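Local coordinates for farnesyl diphosphate synthase (Rhodobacter capsulatus, PDB 3LVS), which probably catalyses the chain-elongating condensation of isopentenyl diphosphate with allylic diphosphates to give farnesyl diphosphate, at residues L167-I172 and S246-A251; A155-A160 and I173-G178. One frame throughout, in Å; residues are numbered along the deposited sequence.

Overall arrangement
Going up the chain from the N terminus, helix 150-160 comes first; a connection then leads into helix 169-195, which pairs back against it in interaction 2 and closes a short loop of 12 residues. Interaction 1 spans much further: the start of helix 169-195 meets the end of helix 244-248, just before the chain turns into helix 250-267, with 73 residues between. The two contacts cross along the chain, because 167-172 falls between 155-160 and 173-178. Their centres lie about 14 Å apart. They share helix 169-195 and touch where Leu-167 CD1 packs on Ala-160 O, 3.6 Å away, tying three neighbouring parts of the all-helical fold together.

Interaction 1. Residues L167-I172 and S246-A251; sequences LTLDEI and SLLGLA. With PO4 (phosphate ion), chain G.
Leu-167 begins the contact with its backbone: its carbonyl O lies 3.9 Å from Leu-247 CD1, while its own side chain turns to Lys-241 and Ala-242 in the loop before helix 244-248. At Thr-168 the chain is about to enter helix 169-195. Its carbonyl carbon passes 3.8 Å from Leu-247 CD2, but its side chain points away from 246-251 and works on its own helix. Thr-168 is the N-cap and forms a capping box with Glu-171. Thr-168 N donates to Glu-171 OE1 at 3.0 Å, reaching it from above the carboxylate plane, 39° out of it; the return bond from Glu-171 N to Thr-168 OG1 is weak. The two bonds tie the first turn to the residue ahead of it, and the backbone capped in this way is the same one that Leu-247 CD2 touches. This is the N-terminal end of a long helix in the all-helical polyprenyl synthetase fold, at the protein surface, resting on the short helix 244-248. Leu-169 is next: with its CG trans to the backbone N (chi1 -178°), CD1 is carried to Leu-248 CD1, 3.7 Å off, and the two side chains cross at about a right angle. Phe-244 also packs on Leu-169 and on Ile-172. The buried Ile-172 ends the walk: Ile-172 CD1 lies 3.6 Å from Leu-247 CD2, tip to tip. Beyond Leu-248, Gly-249 takes positive phi, ends one helix and stands at the N-cap position of the next. A phosphate ion, probably from the crystallisation liquor, sits at the new helix's N terminus, where Ala-251 N donates to its O2 at 2.8 Å in a nearly straight bond (176°).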
loop_
_atom_site.group_PDB
_atom_site.type_symbol
_atom_site.label_atom_id
_atom_site.label_comp_id
_atom_site.label_asym_id
_atom_site.label_seq_id
_atom_site.Cartn_x
_atom_site.Cartn_y
_atom_site.Cartn_z
ATOM N N LEU B 167 31.095 4.474 -1.695
ATOM C CA LEU B 167 30.233 4.206 -0.546
ATOM C C LEU B 167 30.991 3.596 0.632
ATOM O O LEU B 167 31.777 2.655 0.468
ATOM C CB LEU B 167 29.040 3.328 -0.941
ATOM C CG LEU B 167 28.061 3.927 -1.957
ATOM C CD1 LEU B 167 27.261 2.815 -2.606
ATOM C CD2 LEU B 167 27.143 4.980 -1.323
ATOM N N THR B 168 30.749 4.154 1.814
ATOM C CA THR B 168 31.314 3.623 3.039
ATOM C C THR B 168 30.534 2.382 3.483
ATOM O O THR B 168 29.463 2.070 2.941
ATOM C CB THR B 168 31.257 4.649 4.180
ATOM O OG1 THR B 168 29.890 4.901 4.512
ATOM C CG2 THR B 168 31.943 5.953 3.787
ATOM N N LEU B 169 31.088 1.684 4.474
ATOM C CA LEU B 169 30.443 0.542 5.102
ATOM C C LEU B 169 29.101 0.910 5.745
ATOM O O LEU B 169 28.099 0.225 5.520
ATOM C CB LEU B 169 31.378 -0.067 6.139
ATOM C CG LEU B 169 30.863 -1.304 6.861
ATOM C CD1 LEU B 169 30.960 -2.534 5.946
ATOM C CD2 LEU B 169 31.605 -1.485 8.185
ATOM N N ASP B 170 29.080 1.992 6.521
ATOM C CA ASP B 170 27.843 2.478 7.156
ATOM C C ASP B 170 26.699 2.695 6.159
ATOM O O ASP B 170 25.547 2.357 6.445
ATOM C CB ASP B 170 28.104 3.783 7.913
ATOM C CG ASP B 170 28.905 3.569 9.186
ATOM O OD1 ASP B 170 29.315 2.418 9.450
ATOM O OD2 ASP B 170 29.117 4.553 9.931
ATOM N N GLU B 171 27.042 3.249 4.993
ATOM C CA GLU B 171 26.081 3.559 3.954
ATOM C C GLU B 171 25.483 2.293 3.360
ATOM O O GLU B 171 24.268 2.177 3.338
ATOM C CB GLU B 171 26.699 4.452 2.874
ATOM C CG GLU B 171 26.817 5.921 3.298
ATOM C CD GLU B 171 27.782 6.740 2.432
ATOM O OE1 GLU B 171 28.533 6.159 1.614
ATOM O OE2 GLU B 171 27.791 7.979 2.584
ATOM N N ILE B 172 26.319 1.344 2.920
ATOM C CA ILE B 172 25.801 0.079 2.391
ATOM C C ILE B 172 25.078 -0.782 3.437
ATOM O O ILE B 172 24.275 -1.641 3.082
ATOM C CB ILE B 172 26.858 -0.772 1.590
ATOM C CG1 ILE B 172 27.893 -1.438 2.494
ATOM C CG2 ILE B 172 27.532 0.056 0.504
ATOM C CD1 ILE B 172 28.616 -2.610 1.786
ATOM N N SER B 246 34.203 -6.045 -1.456
ATOM C CA SER B 246 35.130 -4.955 -1.776
ATOM C C SER B 246 35.571 -4.180 -0.524
ATOM O O SER B 246 36.728 -3.785 -0.411
ATOM C CB SER B 246 34.541 -4.012 -2.842
ATOM O OG SER B 246 33.604 -3.095 -2.292
ATOM N N LEU B 247 34.658 -4.004 0.426
ATOM C CA LEU B 247 34.940 -3.233 1.628
ATOM C C LEU B 247 35.672 -4.013 2.724
ATOM O O LEU B 247 36.541 -3.456 3.404
ATOM C CB LEU B 247 33.647 -2.638 2.183
ATOM C CG LEU B 247 33.335 -1.156 1.934
ATOM C CD1 LEU B 247 33.886 -0.602 0.629
ATOM C CD2 LEU B 247 31.843 -0.926 2.023
ATOM N N LEU B 248 35.329 -5.291 2.888
ATOM C CA LEU B 248 35.824 -6.099 4.000
ATOM C C LEU B 248 36.881 -7.120 3.551
ATOM O O LEU B 248 37.609 -7.670 4.373
ATOM C CB LEU B 248 34.652 -6.825 4.687
ATOM C CG LEU B 248 33.925 -6.271 5.926
ATOM C CD1 LEU B 248 33.933 -4.755 6.023
ATOM C CD2 LEU B 248 32.494 -6.806 6.028
ATOM N N GLY B 249 36.965 -7.364 2.245
ATOM C CA GLY B 249 37.771 -8.473 1.723
ATOM C C GLY B 249 36.948 -9.749 1.699
ATOM O O GLY B 249 35.939 -9.846 2.400
ATOM N N LEU B 250 37.377 -10.717 0.890
ATOM C CA LEU B 250 36.704 -12.003 0.760
ATOM C C LEU B 250 36.602 -12.731 2.099
ATOM O O LEU B 250 35.514 -13.119 2.503
ATOM C CB LEU B 250 37.438 -12.895 -0.247
ATOM C CG LEU B 250 36.671 -13.778 -1.248
ATOM C CD1 LEU B 250 37.450 -15.072 -1.551
ATOM C CD2 LEU B 250 35.235 -14.090 -0.823
ATOM N N ALA B 251 37.737 -12.913 2.775
ATOM C CA ALA B 251 37.797 -13.583 4.075
ATOM C C ALA B 251 37.096 -12.757 5.157
ATOM O O ALA B 251 36.463 -13.313 6.063
ATOM C CB ALA B 251 39.257 -13.845 4.473
HETATM P P PO4 G . 41.401 -11.228 1.848
HETATM O O1 PO4 G . 41.407 -10.339 3.070
HETATM O O2 PO4 G . 40.052 -11.880 1.690
HETATM O O3 PO4 G . 41.695 -10.396 0.618
HETATM O O4 PO4 G . 42.443 -12.315 1.993
#

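Interaction 2. Residues A155-A160 and I173-G178; sequences ALDIAA and IRLQAG
Leu-175 fits its isobutyl end against Leu-156, Asp-157 and Ala-160, the close-packed half of a pairing between two near-antiparallel helices. In this all-helical polyprenyl synthetase fold, the end of helix 150-160 runs back along the start of helix 169-195; the short axes cross at -146° and approach to 9.9 Å. The two methyls of Leu-175 divide the work. CD1 lies 3.7 Å from Leu-156 CB and also touches the backbone N of Asp-157, while CD2 reaches Ala-160 CB at 3.8 Å. Asp-157 crosses Leu-175 at about a right angle, with Asp-157 OD1 3.7 Å from Leu-175 CD2. That oxygen is not left to a greasy neighbour alone: Lys-241 makes a salt bridge to it, and the same lysine packs on Leu-175. Leu-167 also packs on Ala-160.

The solvent side is built differently. Arg-174 is exposed and reaches back over Leu-156 with a chain extended through its first two torsions, then bent at chi3 (104°), and the two side chains cross at about a right angle. No hydrogen bond joins the segments here; the guanidinium simply lies against the leucine. Leu-156 CD1 sits over one of its faces, 4.1 Å from Arg-174 NE, and the other methyl, CD2, touches Arg-174 NH1 at 3.7 Å.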
loop_
_atom_site.group_PDB
_atom_site.type_symbol
_atom_site.label_atom_id
_atom_site.label_comp_id
_atom_site.label_asym_id
_atom_site.label_seq_id
_atom_site.Cartn_x
_atom_site.Cartn_y
_atom_site.Cartn_z
ATOM N N ALA B 155 14.915 4.408 -2.635
ATOM C CA ALA B 155 15.252 5.787 -2.998
ATOM C C ALA B 155 16.755 6.044 -2.848
ATOM O O ALA B 155 17.384 6.622 -3.747
ATOM C CB ALA B 155 14.450 6.783 -2.155
ATOM N N LEU B 156 17.318 5.560 -1.734
ATOM C CA LEU B 156 18.741 5.694 -1.425
ATOM C C LEU B 156 19.608 4.943 -2.421
ATOM O O LEU B 156 20.684 5.413 -2.799
ATOM C CB LEU B 156 19.040 5.176 -0.025
ATOM C CG LEU B 156 18.536 5.965 1.180
ATOM C CD1 LEU B 156 18.812 5.136 2.419
ATOM C CD2 LEU B 156 19.217 7.320 1.253
ATOM N N ASP B 157 19.118 3.790 -2.854
ATOM C CA ASP B 157 19.836 2.986 -3.821
ATOM C C ASP B 157 20.066 3.697 -5.158
ATOM O O ASP B 157 21.085 3.460 -5.806
ATOM C CB ASP B 157 19.155 1.638 -4.036
ATOM C CG ASP B 157 20.109 0.611 -4.593
ATOM O OD1 ASP B 157 21.299 0.647 -4.203
ATOM O OD2 ASP B 157 19.684 -0.218 -5.426
ATOM N N ILE B 158 19.133 4.571 -5.549
ATOM C CA ILE B 158 19.278 5.366 -6.770
ATOM C C ILE B 158 20.471 6.326 -6.680
ATOM O O ILE B 158 21.321 6.332 -7.570
ATOM C CB ILE B 158 17.977 6.126 -7.139
ATOM C CG1 ILE B 158 16.802 5.153 -7.331
ATOM C CG2 ILE B 158 18.189 6.971 -8.388
ATOM C CD1 ILE B 158 15.431 5.844 -7.357
ATOM N N ALA B 159 20.524 7.124 -5.607
ATOM C CA ALA B 159 21.689 7.967 -5.303
ATOM C C ALA B 159 22.982 7.136 -5.202
ATOM O O ALA B 159 24.003 7.472 -5.812
ATOM C CB ALA B 159 21.454 8.760 -4.008
ATOM N N ALA B 160 22.908 6.028 -4.469
ATOM C CA ALA B 160 24.079 5.207 -4.176
ATOM C C ALA B 160 24.762 4.631 -5.408
ATOM O O ALA B 160 25.989 4.547 -5.443
ATOM C CB ALA B 160 23.720 4.083 -3.214
ATOM N N ILE B 173 25.349 -0.531 4.720
ATOM C CA ILE B 173 24.599 -1.164 5.798
ATOM C C ILE B 173 23.200 -0.539 5.891
ATOM O O ILE B 173 22.219 -1.273 5.935
ATOM C CB ILE B 173 25.379 -1.152 7.162
ATOM C CG1 ILE B 173 26.470 -2.231 7.148
ATOM C CG2 ILE B 173 24.450 -1.403 8.364
ATOM C CD1 ILE B 173 27.476 -2.105 8.299
ATOM N N ARG B 174 23.123 0.796 5.890
ATOM C CA ARG B 174 21.850 1.543 5.879
ATOM C C ARG B 174 20.987 1.214 4.647
ATOM O O ARG B 174 19.756 1.131 4.726
ATOM C CB ARG B 174 22.119 3.047 5.926
ATOM C CG ARG B 174 20.868 3.914 6.127
ATOM C CD ARG B 174 21.229 5.330 6.602
ATOM N NE ARG B 174 21.137 6.360 5.562
ATOM C CZ ARG B 174 22.085 6.647 4.668
ATOM N NH1 ARG B 174 21.884 7.613 3.784
ATOM N NH2 ARG B 174 23.232 5.980 4.642
ATOM N N LEU B 175 21.661 1.017 3.522
ATOM C CA LEU B 175 21.048 0.583 2.289
ATOM C C LEU B 175 20.336 -0.763 2.491
ATOM O O LEU B 175 19.107 -0.833 2.392
ATOM C CB LEU B 175 22.134 0.479 1.220
ATOM C CG LEU B 175 21.827 0.789 -0.242
ATOM C CD1 LEU B 175 20.902 1.974 -0.356
ATOM C CD2 LEU B 175 23.122 1.068 -0.986
ATOM N N GLN B 176 21.125 -1.801 2.787
ATOM C CA GLN B 176 20.684 -3.157 3.141
ATOM C C GLN B 176 19.500 -3.188 4.124
ATOM O O GLN B 176 18.541 -3.927 3.917
ATOM C CB GLN B 176 21.882 -3.917 3.738
ATOM C CG GLN B 176 21.603 -5.327 4.269
ATOM C CD GLN B 176 21.049 -5.331 5.683
ATOM O OE1 GLN B 176 21.504 -4.575 6.545
ATOM N NE2 GLN B 176 20.039 -6.157 5.917
ATOM N N ALA B 177 19.593 -2.383 5.181
ATOM C CA ALA B 177 18.617 -2.348 6.259
ATOM C C ALA B 177 17.249 -1.888 5.761
ATOM O O ALA B 177 16.224 -2.374 6.234
ATOM C CB ALA B 177 19.115 -1.433 7.395
ATOM N N GLY B 178 17.248 -0.953 4.804
ATOM C CA GLY B 178 16.030 -0.490 4.141
ATOM C C GLY B 178 15.547 -1.459 3.072
ATOM O O GLY B 178 14.479 -2.044 3.216
#